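Axin interactor, dorsalization-associated protein (Danio rerio, PDB 2QZQ) binds axin and disrupts its homodimerization, so blocking axin-mediated JNK activation and acting as a ventralizing factor in the embryo. Local coordinates at residues Leu15-Ile20 and Ser68-Ile73; Thr19-Gly24 and His145-Leu150; Ile86-Lys91 and Ala106-Asp111. All blocks are in the same frame, centred on the assembly; numbering follows the deposited sequence.

Interaction 1 of 3, residues Leu15-Ile20 and Ser68-Ile73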
ATOM      1  N   LEU A  15      13.312   1.386 -11.343  1.00 23.91           N
ATOM      2  CA  LEU A  15      12.315   0.494 -10.734  1.00 23.94           C
ATOM      3  C   LEU A  15      12.217   0.755  -9.244  1.00 23.76           C
ATOM      4  O   LEU A  15      13.227   0.999  -8.562  1.00 24.33           O
ATOM      5  CB  LEU A  15      12.648  -0.984 -10.993  1.00 23.60           C
ATOM      6  CG  LEU A  15      12.475  -1.509 -12.417  1.00 24.24           C
ATOM      7  CD1 LEU A  15      13.146  -2.897 -12.521  1.00 24.57           C
ATOM      8  CD2 LEU A  15      10.999  -1.551 -12.889  1.00 21.79           C
ATOM      9  N   LEU A  16      10.986   0.697  -8.738  1.00 23.38           N
ATOM     10  CA  LEU A  16      10.738   1.024  -7.352  1.00 22.07           C
ATOM     11  C   LEU A  16      10.345  -0.223  -6.579  1.00 21.78           C
ATOM     12  O   LEU A  16       9.509  -1.004  -7.039  1.00 21.27           O
ATOM     13  CB  LEU A  16       9.645   2.104  -7.254  1.00 22.38           C
ATOM     14  CG  LEU A  16       9.097   2.491  -5.863  1.00 21.97           C
ATOM     15  CD1 LEU A  16      10.137   3.196  -5.009  1.00 23.43           C
ATOM     16  CD2 LEU A  16       7.840   3.324  -6.001  1.00 21.08           C
ATOM     17  N   THR A  17      11.022  -0.413  -5.449  1.00 21.62           N
ATOM     18  CA  THR A  17      10.631  -1.360  -4.416  1.00 22.32           C
ATOM     19  C   THR A  17      10.080  -0.605  -3.221  1.00 21.87           C
ATOM     20  O   THR A  17      10.715   0.328  -2.711  1.00 22.20           O
ATOM     21  CB  THR A  17      11.801  -2.231  -3.950  1.00 22.19           C
ATOM     22  OG1 THR A  17      12.421  -2.816  -5.107  1.00 22.72           O
ATOM     23  CG2 THR A  17      11.297  -3.382  -2.989  1.00 23.05           C
ATOM     24  N   LEU A  18       8.884  -0.996  -2.788  1.00 21.81           N
ATOM     25  CA  LEU A  18       8.340  -0.461  -1.540  1.00 21.25           C
ATOM     26  C   LEU A  18       8.327  -1.548  -0.495  1.00 21.36           C
ATOM     27  O   LEU A  18       7.648  -2.584  -0.679  1.00 22.18           O
ATOM     28  CB  LEU A  18       6.930   0.086  -1.754  1.00 21.32           C
ATOM     29  CG  LEU A  18       6.816   1.245  -2.738  1.00 21.86           C
ATOM     30  CD1 LEU A  18       5.359   1.533  -3.095  1.00 22.16           C
ATOM     31  CD2 LEU A  18       7.539   2.473  -2.208  1.00 22.19           C
ATOM     32  N   THR A  19       9.094  -1.345   0.576  1.00 20.74           N
ATOM     33  CA  THR A  19       9.083  -2.260   1.700  1.00 20.83           C
ATOM     34  C   THR A  19       7.951  -1.826   2.604  1.00 19.46           C
ATOM     35  O   THR A  19       7.936  -0.707   3.087  1.00 18.22           O
ATOM     36  CB  THR A  19      10.407  -2.177   2.503  1.00 21.39           C
ATOM     37  OG1 THR A  19      11.509  -2.422   1.616  1.00 23.08           O
ATOM     38  CG2 THR A  19      10.435  -3.195   3.663  1.00 21.75           C
ATOM     39  N   ILE A  20       7.002  -2.715   2.840  1.00 19.34           N
ATOM     40  CA  ILE A  20       5.941  -2.408   3.784  1.00 18.41           C
ATOM     41  C   ILE A  20       6.459  -2.916   5.102  1.00 19.45           C
ATOM     42  O   ILE A  20       6.594  -4.139   5.315  1.00 19.39           O
ATOM     43  CB  ILE A  20       4.602  -3.104   3.419  1.00 18.64           C
ATOM     44  CG1 ILE A  20       4.111  -2.682   2.024  1.00 19.17           C
ATOM     45  CG2 ILE A  20       3.559  -2.879   4.519  1.00 17.17           C
ATOM     46  CD1 ILE A  20       2.922  -3.520   1.513  1.00 18.13           C
ATOM     47  N   SER A  68       7.023  -6.379   6.998  1.00 22.25           N
ATOM     48  CA  SER A  68       8.411  -6.544   6.542  1.00 23.09           C
ATOM     49  C   SER A  68       8.466  -7.318   5.236  1.00 23.16           C
ATOM     50  O   SER A  68       9.083  -8.378   5.159  1.00 23.97           O
ATOM     51  CB  SER A  68       9.256  -7.249   7.610  1.00 22.78           C
ATOM     52  OG  SER A  68       9.130  -6.612   8.866  1.00 22.74           O
ATOM     53  N   VAL A  69       7.804  -6.787   4.214  1.00 23.18           N
ATOM     54  CA  VAL A  69       7.755  -7.416   2.912  1.00 22.98           C
ATOM     55  C   VAL A  69       7.977  -6.387   1.805  1.00 23.09           C
ATOM     56  O   VAL A  69       7.480  -5.257   1.890  1.00 22.01           O
ATOM     57  CB  VAL A  69       6.420  -8.180   2.714  1.00 22.89           C
ATOM     58  CG1 VAL A  69       5.222  -7.213   2.592  1.00 23.15           C
ATOM     59  CG2 VAL A  69       6.508  -9.128   1.517  1.00 23.64           C
ATOM     60  N   ASP A  70       8.732  -6.779   0.774  1.00 23.21           N
ATOM     61  CA  ASP A  70       8.980  -5.913  -0.385  1.00 23.78           C
ATOM     62  C   ASP A  70       7.911  -6.094  -1.444  1.00 23.48           C
ATOM     63  O   ASP A  70       7.544  -7.221  -1.791  1.00 24.23           O
ATOM     64  CB  ASP A  70      10.345  -6.198  -1.027  1.00 24.01           C
ATOM     65  CG  ASP A  70      11.510  -5.806  -0.152  1.00 27.32           C
ATOM     66  OD1 ASP A  70      11.330  -5.102   0.882  1.00 28.75           O
ATOM     67  OD2 ASP A  70      12.640  -6.215  -0.525  1.00 31.14           O
ATOM     68  N   VAL A  71       7.397  -4.985  -1.949  1.00 22.21           N
ATOM     69  CA  VAL A  71       6.486  -5.015  -3.074  1.00 22.17           C
ATOM     70  C   VAL A  71       7.174  -4.343  -4.270  1.00 22.53           C
ATOM     71  O   VAL A  71       7.624  -3.202  -4.169  1.00 21.66           O
ATOM     72  CB  VAL A  71       5.122  -4.329  -2.739  1.00 22.22           C
ATOM     73  CG1 VAL A  71       4.190  -4.346  -3.934  1.00 22.41           C
ATOM     74  CG2 VAL A  71       4.466  -5.029  -1.526  1.00 22.03           C
ATOM     75  N   GLU A  72       7.215  -5.055  -5.396  1.00 22.23           N
ATOM     76  CA  GLU A  72       7.838  -4.567  -6.625  1.00 22.49           C
ATOM     77  C   GLU A  72       6.819  -3.894  -7.516  1.00 22.16           C
ATOM     78  O   GLU A  72       5.868  -4.527  -7.993  1.00 22.01           O
ATOM     79  CB  GLU A  72       8.560  -5.721  -7.374  1.00 22.38           C
ATOM     80  CG  GLU A  72       9.510  -6.556  -6.473  1.00 23.63           C
ATOM     81  CD  GLU A  72      10.763  -5.804  -6.004  1.00 25.66           C
ATOM     82  OE1 GLU A  72      11.098  -4.720  -6.552  1.00 25.28           O
ATOM     83  OE2 GLU A  72      11.431  -6.307  -5.083  1.00 26.21           O
ATOM     84  N   ILE A  73       7.009  -2.595  -7.738  1.00 21.37           N
ATOM     85  CA  ILE A  73       6.089  -1.824  -8.581  1.00 21.36           C
ATOM     86  C   ILE A  73       6.301  -2.200 -10.051  1.00 22.29           C
ATOM     87  O   ILE A  73       7.418  -2.102 -10.574  1.00 22.24           O
ATOM     88  CB  ILE A  73       6.243  -0.300  -8.310  1.00 21.15           C
ATOM     89  CG1 ILE A  73       5.839  -0.006  -6.864  1.00 22.29           C
ATOM     90  CG2 ILE A  73       5.372   0.540  -9.259  1.00 19.71           C
ATOM     91  CD1 ILE A  73       4.411  -0.455  -6.525  1.00 24.34           C
TER
HETATM   92  O   HOH W   1       8.827   0.224 -10.464  1.00 20.16           O
HETATM   93  O   HOH W   2      10.705  -2.894  -8.513  1.00 23.43           O
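Two antiparallel neighbours in the beta sandwich of this C2-type domain, strands 15-24 and 64-72, meet where L15-I20 runs beside S68-I73. L18 and V71 form a hydrogen-bonded pair, with L18 N on V71 O at 2.9 Å and V71 N on L18 O at 2.7 Å; I20 and V69 make the next such pair. S68 and V69 both face I20, a G1 beta bulge, and S68 has a positive phi (45°).

The sheet separates two chemistries. On the face of T17, T19, D70 and E72, hydroxyls give their protons to carboxylates. T19 OG1 donates to D70 OD1 at 2.8 Å, approaching from above the carboxylate plane, while T17 OG1 reaches E72 OE1 at 2.7 Å on the syn side and also bonds to H151. Threonine suits these places because its branched CB fits an extended strand and still offers a donor, while its methyl packs: T17 CG2, anti to the backbone N, rests on D70 CB at 3.6 Å. The E72 chain bends at chi2 (-69°); E72 OE1 also accepts from a water that donates in addition to L16 O, and it forms a salt bridge with R6. An alanine at E72 would probably leave R6 without this carboxylate mate and T17 OG1 with H151 alone of the partners named.

The other face is aliphatic. L18 CD1 meets I73 CD1, beside I86 of strand 85-94. Leucine and beta-branched isoleucine and valine fill this interior without polar groups to satisfy, as where I20 CD1 touches V71 CG2 at 3.7 Å.

Interaction 2 of 3, residues Thr19-Gly24 and His145-Leu150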
ATOM      1  N   THR A  19       9.094  -1.345   0.576  1.00 20.74           N
ATOM      2  CA  THR A  19       9.083  -2.260   1.700  1.00 20.83           C
ATOM      3  C   THR A  19       7.951  -1.826   2.604  1.00 19.46           C
ATOM      4  O   THR A  19       7.936  -0.707   3.087  1.00 18.22           O
ATOM      5  CB  THR A  19      10.407  -2.177   2.503  1.00 21.39           C
ATOM      6  OG1 THR A  19      11.509  -2.422   1.616  1.00 23.08           O
ATOM      7  CG2 THR A  19      10.435  -3.195   3.663  1.00 21.75           C
ATOM      8  N   ILE A  20       7.002  -2.715   2.840  1.00 19.34           N
ATOM      9  CA  ILE A  20       5.941  -2.408   3.784  1.00 18.41           C
ATOM     10  C   ILE A  20       6.459  -2.916   5.102  1.00 19.45           C
ATOM     11  O   ILE A  20       6.594  -4.139   5.315  1.00 19.39           O
ATOM     12  CB  ILE A  20       4.602  -3.104   3.419  1.00 18.64           C
ATOM     13  CG1 ILE A  20       4.111  -2.682   2.024  1.00 19.17           C
ATOM     14  CG2 ILE A  20       3.559  -2.879   4.519  1.00 17.17           C
ATOM     15  CD1 ILE A  20       2.922  -3.520   1.513  1.00 18.13           C
ATOM     16  N   GLU A  21       6.783  -1.973   5.983  1.00 18.77           N
ATOM     17  CA  GLU A  21       7.380  -2.315   7.261  1.00 19.60           C
ATOM     18  C   GLU A  21       6.292  -2.714   8.228  1.00 18.51           C
ATOM     19  O   GLU A  21       6.270  -3.830   8.710  1.00 18.07           O
ATOM     20  CB  GLU A  21       8.220  -1.155   7.800  1.00 18.93           C
ATOM     21  CG  GLU A  21       9.345  -0.797   6.807  1.00 21.05           C
ATOM     22  CD  GLU A  21      10.229   0.371   7.239  1.00 22.36           C
ATOM     23  OE1 GLU A  21       9.801   1.195   8.067  1.00 25.17           O
ATOM     24  OE2 GLU A  21      11.366   0.459   6.720  1.00 26.61           O
ATOM     25  N   LYS A  22       5.384  -1.787   8.503  1.00 17.65           N
ATOM     26  CA  LYS A  22       4.333  -2.043   9.472  1.00 16.26           C
ATOM     27  C   LYS A  22       3.208  -1.046   9.239  1.00 15.95           C
ATOM     28  O   LYS A  22       3.400  -0.049   8.546  1.00 14.51           O
ATOM     29  CB  LYS A  22       4.869  -1.927  10.891  1.00 15.75           C
ATOM     30  CG  LYS A  22       5.179  -0.518  11.348  1.00 14.86           C
ATOM     31  CD  LYS A  22       5.912  -0.519  12.670  1.00 17.57           C
ATOM     32  CE  LYS A  22       6.443   0.880  12.971  1.00 20.01           C
ATOM     33  NZ  LYS A  22       7.063   0.953  14.318  1.00 22.14           N
ATOM     34  N   ILE A  23       2.045  -1.342   9.809  1.00 14.67           N
ATOM     35  CA  ILE A  23       0.935  -0.415   9.789  1.00 13.87           C
ATOM     36  C   ILE A  23       0.411  -0.233  11.211  1.00 14.82           C
ATOM     37  O   ILE A  23       0.170  -1.217  11.936  1.00 15.05           O
ATOM     38  CB  ILE A  23      -0.180  -0.830   8.772  1.00 13.91           C
ATOM     39  CG1 ILE A  23      -1.272   0.264   8.681  1.00 11.53           C
ATOM     40  CG2 ILE A  23      -0.797  -2.179   9.106  1.00 12.67           C
ATOM     41  CD1 ILE A  23      -2.355  -0.062   7.612  1.00 12.19           C
ATOM     42  N   GLY A  24       0.274   1.029  11.606  1.00 14.43           N
ATOM     43  CA  GLY A  24      -0.333   1.408  12.874  1.00 15.02           C
ATOM     44  C   GLY A  24      -1.837   1.522  12.731  1.00 15.59           C
ATOM     45  O   GLY A  24      -2.348   2.183  11.799  1.00 16.17           O
ATOM     46  N   HIS A 145       4.022   2.586   7.527  1.00 14.44           N
ATOM     47  CA  HIS A 145       5.469   2.869   7.461  1.00 15.51           C
ATOM     48  C   HIS A 145       6.049   2.080   6.323  1.00 15.32           C
ATOM     49  O   HIS A 145       5.945   0.839   6.311  1.00 15.42           O
ATOM     50  CB  HIS A 145       6.165   2.411   8.731  1.00 15.28           C
ATOM     51  CG  HIS A 145       5.878   3.257   9.928  1.00 16.65           C
ATOM     52  ND1 HIS A 145       4.659   3.253  10.575  1.00 18.36           N
ATOM     53  CD2 HIS A 145       6.662   4.115  10.614  1.00 15.76           C
ATOM     54  CE1 HIS A 145       4.704   4.082  11.605  1.00 13.83           C
ATOM     55  NE2 HIS A 145       5.911   4.610  11.651  1.00 20.75           N
ATOM     56  N   LEU A 146       6.623   2.800   5.350  1.00 15.47           N
ATOM     57  CA  LEU A 146       7.274   2.207   4.183  1.00 15.35           C
ATOM     58  C   LEU A 146       8.745   2.612   4.083  1.00 16.99           C
ATOM     59  O   LEU A 146       9.170   3.623   4.673  1.00 15.72           O
ATOM     60  CB  LEU A 146       6.592   2.631   2.868  1.00 16.86           C
ATOM     61  CG  LEU A 146       5.067   2.544   2.729  1.00 17.50           C
ATOM     62  CD1 LEU A 146       4.609   3.207   1.429  1.00 16.64           C
ATOM     63  CD2 LEU A 146       4.639   1.093   2.815  1.00 16.72           C
ATOM     64  N   ASN A 147       9.502   1.810   3.340  1.00 18.27           N
ATOM     65  CA  ASN A 147      10.849   2.215   2.874  1.00 20.70           C
ATOM     66  C   ASN A 147      10.874   2.111   1.366  1.00 21.33           C
ATOM     67  O   ASN A 147      10.477   1.078   0.807  1.00 21.45           O
ATOM     68  CB  ASN A 147      11.963   1.365   3.511  1.00 21.04           C
ATOM     69  CG  ASN A 147      13.360   1.931   3.243  1.00 22.43           C
ATOM     70  OD1 ASN A 147      13.594   3.102   3.436  1.00 20.98           O
ATOM     71  ND2 ASN A 147      14.275   1.090   2.779  1.00 26.06           N
ATOM     72  N   GLN A 148      11.307   3.192   0.700  1.00 21.73           N
ATOM     73  CA  GLN A 148      11.401   3.220  -0.763  1.00 22.40           C
ATOM     74  C   GLN A 148      12.851   3.016  -1.208  1.00 23.96           C
ATOM     75  O   GLN A 148      13.770   3.624  -0.651  1.00 23.37           O
ATOM     76  CB  GLN A 148      10.898   4.551  -1.355  1.00 22.00           C
ATOM     77  CG  GLN A 148       9.644   5.115  -0.713  1.00 20.28           C
ATOM     78  CD  GLN A 148       8.993   6.175  -1.568  1.00 20.71           C
ATOM     79  OE1 GLN A 148       8.889   6.027  -2.790  1.00 20.32           O
ATOM     80  NE2 GLN A 148       8.547   7.260  -0.933  1.00 19.34           N
ATOM     81  N   THR A 149      13.036   2.138  -2.187  1.00 25.11           N
ATOM     82  CA  THR A 149      14.339   1.920  -2.808  1.00 26.31           C
ATOM     83  C   THR A 149      14.156   2.066  -4.298  1.00 27.08           C
ATOM     84  O   THR A 149      13.306   1.399  -4.915  1.00 26.25           O
ATOM     85  CB  THR A 149      14.924   0.516  -2.539  1.00 26.27           C
ATOM     86  OG1 THR A 149      14.855   0.219  -1.145  1.00 26.33           O
ATOM     87  CG2 THR A 149      16.392   0.448  -3.010  1.00 27.08           C
ATOM     88  N   LEU A 150      14.992   2.926  -4.879  1.00 27.97           N
ATOM     89  CA  LEU A 150      14.965   3.172  -6.302  1.00 28.94           C
ATOM     90  C   LEU A 150      16.161   2.470  -6.948  1.00 29.54           C
ATOM     91  O   LEU A 150      17.308   2.644  -6.520  1.00 30.78           O
ATOM     92  CB  LEU A 150      14.910   4.679  -6.585  1.00 29.13           C
ATOM     93  CG  LEU A 150      13.541   5.367  -6.390  1.00 28.54           C
ATOM     94  CD1 LEU A 150      13.156   5.524  -4.926  1.00 29.74           C
ATOM     95  CD2 LEU A 150      13.518   6.721  -7.088  1.00 30.67           C
TER
HETATM   96  O   HOH W   3      12.538  -0.812  -0.288  1.00 27.13           O
HETATM   97  O   HOH W   4       9.425   4.035   7.577  1.00 29.69           O
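The imidazole of H145 has K22 CE over the centre of one face, 3.8 Å from the ring centroid and 5° off the normal, a CH-pi contact at a classic beta bulge between antiparallel strands 15-24 and 144-151 of the C2-type fold. K22 CG sits between its backbone N and carbonyl carbon (chi1 72°), and the extended chain beyond it runs side by side with H145. Lysine suits the place because its methylenes can lie on a ring while the ammonium continues past it; K22 also makes a cation-pi contact with Y64. The carboxylate of E21 is turned only 15° from the imidazole plane, although the two side chains cross at about a right angle, and E21 OE2 lies 3.4 Å from N147 CB.

In the bulge, E21 and K22 both face H145. H145 O accepts from E21 N at 3.0 Å and, weakly, from K22 N at 3.5 Å, while H145 N donates to K22 O. On the T19 side of the bulge the ladder is regular, with T19 and N147 as a hydrogen-bonded pair.

On the interior face, L146 CD2 packs against I20 CG1 at 3.9 Å, an apolar pair suited to the sandwich core, where L146 also touches I118 and I120. Water links the outer face: one molecule donates both to E21 OE1 and to L146 O, each at 2.9 Å.

Interaction 3 of 3, residues Ile86-Lys91 and Ala106-Asp111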
ATOM      1  N   ILE A  86       0.059   5.291  -6.184  1.00 18.39           N
ATOM      2  CA  ILE A  86       0.160   3.942  -5.641  1.00 17.90           C
ATOM      3  C   ILE A  86      -0.747   3.870  -4.390  1.00 17.32           C
ATOM      4  O   ILE A  86      -0.590   4.669  -3.449  1.00 16.58           O
ATOM      5  CB  ILE A  86       1.622   3.600  -5.258  1.00 17.37           C
ATOM      6  CG1 ILE A  86       2.596   3.937  -6.416  1.00 17.60           C
ATOM      7  CG2 ILE A  86       1.780   2.104  -4.885  1.00 17.07           C
ATOM      8  CD1 ILE A  86       4.050   3.716  -6.041  1.00 18.91           C
ATOM      9  N   PHE A  87      -1.654   2.896  -4.384  1.00 17.15           N
ATOM     10  CA  PHE A  87      -2.584   2.668  -3.270  1.00 16.62           C
ATOM     11  C   PHE A  87      -2.183   1.464  -2.444  1.00 16.43           C
ATOM     12  O   PHE A  87      -1.646   0.502  -2.973  1.00 16.38           O
ATOM     13  CB  PHE A  87      -3.983   2.415  -3.831  1.00 16.93           C
ATOM     14  CG  PHE A  87      -4.707   3.661  -4.182  1.00 16.97           C
ATOM     15  CD1 PHE A  87      -5.598   4.223  -3.283  1.00 14.91           C
ATOM     16  CD2 PHE A  87      -4.487   4.287  -5.406  1.00 18.92           C
ATOM     17  CE1 PHE A  87      -6.277   5.448  -3.613  1.00 19.31           C
ATOM     18  CE2 PHE A  87      -5.143   5.481  -5.734  1.00 18.67           C
ATOM     19  CZ  PHE A  87      -6.036   6.054  -4.829  1.00 17.21           C
ATOM     20  N   PHE A  88      -2.449   1.538  -1.136  1.00 15.20           N
ATOM     21  CA  PHE A  88      -2.197   0.475  -0.194  1.00 14.97           C
ATOM     22  C   PHE A  88      -3.508   0.348   0.552  1.00 15.35           C
ATOM     23  O   PHE A  88      -3.912   1.300   1.221  1.00 14.57           O
ATOM     24  CB  PHE A  88      -1.084   0.860   0.796  1.00 15.76           C
ATOM     25  CG  PHE A  88       0.161   1.337   0.115  1.00 16.21           C
ATOM     26  CD1 PHE A  88       1.191   0.461  -0.171  1.00 16.88           C
ATOM     27  CD2 PHE A  88       0.258   2.663  -0.314  1.00 18.97           C
ATOM     28  CE1 PHE A  88       2.345   0.910  -0.856  1.00 20.67           C
ATOM     29  CE2 PHE A  88       1.390   3.104  -0.975  1.00 19.48           C
ATOM     30  CZ  PHE A  88       2.419   2.225  -1.265  1.00 18.53           C
ATOM     31  N   GLU A  89      -4.191  -0.773   0.345  1.00 15.01           N
ATOM     32  CA  GLU A  89      -5.491  -1.034   0.997  1.00 15.51           C
ATOM     33  C   GLU A  89      -5.282  -2.131   2.015  1.00 15.23           C
ATOM     34  O   GLU A  89      -4.845  -3.206   1.651  1.00 15.81           O
ATOM     35  CB  GLU A  89      -6.518  -1.506  -0.014  1.00 14.98           C
ATOM     36  CG  GLU A  89      -6.922  -0.451  -1.037  1.00 16.75           C
ATOM     37  CD  GLU A  89      -7.900  -1.011  -2.039  1.00 19.84           C
ATOM     38  OE1 GLU A  89      -7.452  -1.736  -2.955  1.00 21.89           O
ATOM     39  OE2 GLU A  89      -9.102  -0.740  -1.885  1.00 20.29           O
ATOM     40  N   PHE A  90      -5.602  -1.837   3.272  1.00 15.08           N
ATOM     41  CA  PHE A  90      -5.468  -2.788   4.351  1.00 15.52           C
ATOM     42  C   PHE A  90      -6.770  -3.572   4.451  1.00 15.55           C
ATOM     43  O   PHE A  90      -7.848  -2.994   4.606  1.00 14.94           O
ATOM     44  CB  PHE A  90      -5.169  -2.077   5.652  1.00 15.67           C
ATOM     45  CG  PHE A  90      -5.090  -2.997   6.845  1.00 15.73           C
ATOM     46  CD1 PHE A  90      -3.887  -3.545   7.227  1.00 14.17           C
ATOM     47  CD2 PHE A  90      -6.250  -3.316   7.569  1.00 13.72           C
ATOM     48  CE1 PHE A  90      -3.830  -4.403   8.342  1.00 17.24           C
ATOM     49  CE2 PHE A  90      -6.208  -4.149   8.651  1.00 14.81           C
ATOM     50  CZ  PHE A  90      -4.988  -4.697   9.051  1.00 15.85           C
ATOM     51  N   LYS A  91      -6.643  -4.894   4.312  1.00 15.84           N
ATOM     52  CA  LYS A  91      -7.794  -5.792   4.297  1.00 15.78           C
ATOM     53  C   LYS A  91      -7.678  -6.824   5.404  1.00 16.10           C
ATOM     54  O   LYS A  91      -6.576  -7.196   5.813  1.00 16.51           O
ATOM     55  CB  LYS A  91      -7.877  -6.466   2.942  1.00 15.78           C
ATOM     56  CG  LYS A  91      -8.242  -5.467   1.797  1.00 16.57           C
ATOM     57  CD  LYS A  91      -8.295  -6.154   0.470  1.00 15.54           C
ATOM     58  CE  LYS A  91      -8.458  -5.175  -0.666  1.00 17.42           C
ATOM     59  NZ  LYS A  91      -8.323  -5.899  -1.971  1.00 18.08           N
ATOM     60  N   ALA A 106      -4.177   3.940   2.052  1.00 15.00           N
ATOM     61  CA  ALA A 106      -3.184   5.010   1.983  1.00 14.70           C
ATOM     62  C   ALA A 106      -2.845   5.098   0.519  1.00 14.93           C
ATOM     63  O   ALA A 106      -2.984   4.122  -0.222  1.00 13.73           O
ATOM     64  CB  ALA A 106      -1.928   4.636   2.792  1.00 14.87           C
ATOM     65  N   PHE A 107      -2.362   6.256   0.086  1.00 15.31           N
ATOM     66  CA  PHE A 107      -1.871   6.335  -1.263  1.00 16.42           C
ATOM     67  C   PHE A 107      -0.689   7.267  -1.306  1.00 18.04           C
ATOM     68  O   PHE A 107      -0.467   8.048  -0.374  1.00 16.66           O
ATOM     69  CB  PHE A 107      -2.973   6.813  -2.218  1.00 15.58           C
ATOM     70  CG  PHE A 107      -3.481   8.198  -1.913  1.00 17.64           C
ATOM     71  CD1 PHE A 107      -4.434   8.406  -0.931  1.00 15.01           C
ATOM     72  CD2 PHE A 107      -2.982   9.303  -2.612  1.00 18.54           C
ATOM     73  CE1 PHE A 107      -4.937   9.692  -0.672  1.00 16.34           C
ATOM     74  CE2 PHE A 107      -3.436  10.574  -2.337  1.00 17.80           C
ATOM     75  CZ  PHE A 107      -4.412  10.786  -1.389  1.00 17.41           C
HETATM   76  N   MSE A 108       0.070   7.169  -2.390  1.00 20.29           N
HETATM   77  CA  MSE A 108       1.128   8.132  -2.646  1.00 25.69           C
HETATM   78  C   MSE A 108       1.152   8.547  -4.102  1.00 23.09           C
HETATM   79  O   MSE A 108       1.078   7.698  -4.993  1.00 22.47           O
HETATM   80  CB  MSE A 108       2.497   7.645  -2.159  1.00 24.62           C
HETATM   81  CG  MSE A 108       2.937   6.260  -2.582  1.00 29.06           C
HETATM   82 SE   MSE A 108       4.759   5.909  -1.796  1.00 40.62          SE
HETATM   83  CE  MSE A 108       5.687   6.531  -3.083  1.00 16.92           C
ATOM     84  N   GLU A 109       1.231   9.863  -4.318  1.00 23.22           N
ATOM     85  CA  GLU A 109       1.371  10.450  -5.649  1.00 22.47           C
ATOM     86  C   GLU A 109       2.793  10.271  -6.192  1.00 21.08           C
ATOM     87  O   GLU A 109       3.724   9.972  -5.448  1.00 19.69           O
ATOM     88  CB  GLU A 109       0.979  11.941  -5.645  1.00 23.70           C
ATOM     89  CG  GLU A 109      -0.468  12.296  -5.169  1.00 27.06           C
ATOM     90  CD  GLU A 109      -1.605  11.860  -6.125  1.00 33.02           C
ATOM     91  OE1 GLU A 109      -1.356  11.467  -7.284  1.00 34.08           O
ATOM     92  OE2 GLU A 109      -2.790  11.912  -5.712  1.00 36.25           O
HETATM   93  N   MSE A 110       2.961  10.472  -7.494  1.00 20.61           N
HETATM   94  CA  MSE A 110       4.269  10.289  -8.148  1.00 21.81           C
HETATM   95  C   MSE A 110       5.390  11.149  -7.550  1.00 21.67           C
HETATM   96  O   MSE A 110       6.531  10.693  -7.413  1.00 20.53           O
HETATM   97  CB  MSE A 110       4.152  10.601  -9.642  1.00 22.88           C
HETATM   98  CG  MSE A 110       3.309   9.628 -10.428  1.00 24.86           C
HETATM   99 SE   MSE A 110       3.850   7.724 -10.274  1.00 33.89          SE
HETATM  100  CE  MSE A 110       5.629   7.717  -9.894  1.00 32.62           C
ATOM    101  N   ASP A 111       5.052  12.388  -7.192  1.00 22.70           N
ATOM    102  CA  ASP A 111       6.038  13.337  -6.658  1.00 23.39           C
ATOM    103  C   ASP A 111       6.474  13.006  -5.220  1.00 22.86           C
ATOM    104  O   ASP A 111       7.370  13.656  -4.657  1.00 22.06           O
ATOM    105  CB  ASP A 111       5.548  14.800  -6.832  1.00 24.56           C
ATOM    106  CG  ASP A 111       4.346  15.163  -5.945  1.00 28.38           C
ATOM    107  OD1 ASP A 111       3.747  14.303  -5.255  1.00 26.90           O
ATOM    108  OD2 ASP A 111       3.992  16.361  -5.930  1.00 30.66           O
TER
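F87 and F107 point the same way from adjacent strands, their rings side by side with planes 29° apart. The centroids are 5.6 Å from each other, and the rings are slid so far that they barely overlap. What lies over the centre of the F87 ring is instead F107 CB, 3.9 Å from the centroid and 13° off the normal, a CH-pi contact. F107 takes the chi1 that sets CG between its backbone N and carbonyl carbon (62°), and its ring leads away from strand 85-94. Phenylalanine serves well at F87, where the ring offers a flat face to a methylene and also packs edge-to-face with F129; F107 supplies that methylene and touches R131.

On the reverse side of the sheet F88 meets its neighbours with its rim. M108, a selenomethionine, brings CG to F88 CE2 at 3.9 Å, at the ring edge and in its plane, the two side chains crossing each other. A106 O also lies at this edge, 3.6 Å from F88 CD2. The small methyl of A106, facing the same way, suits a position beside so large a ring. F88 reaches on to L18 and L146, strand residues across the interior.

These strands, 85-94 and 99-109, form a beta hairpin of the C2-type sandwich, running almost exactly antiparallel. F87 and F107 are a non-hydrogen-bonded pair, which brings their CA atoms to 4.2 Å. The flanking pairs carry the backbone bonds: F88 and A106 exchange two, and I86 and M108 another two, with M108 N on I86 O at 2.8 Å.

I86, beta-branched as suits a strand, lies beside M108 on the inner face, I86 CB 4.0 Å from M108 CG, while its extended chain carries CD1 across the interior to L16 and L18.

Overall arrangement
Interactions 1 and 2 share strand 15-24, with T19 and I20 common to both: strand 64-72 lies along one edge of it and strand 144-151 along the other, and the centres of the two interactions are about 7 Å apart. Interaction 3, a hairpin contact, lies about 12 Å and 11 Å from them, centre to centre. Along the chain it follows the closing of interaction 1 and falls between the two segments of interaction 2, whose second strand comes from near the C-terminus. The three meet in the interior of the sandwich, where F88 touches both L18 and L146. Early, middle and late strands thus build one C2-type core.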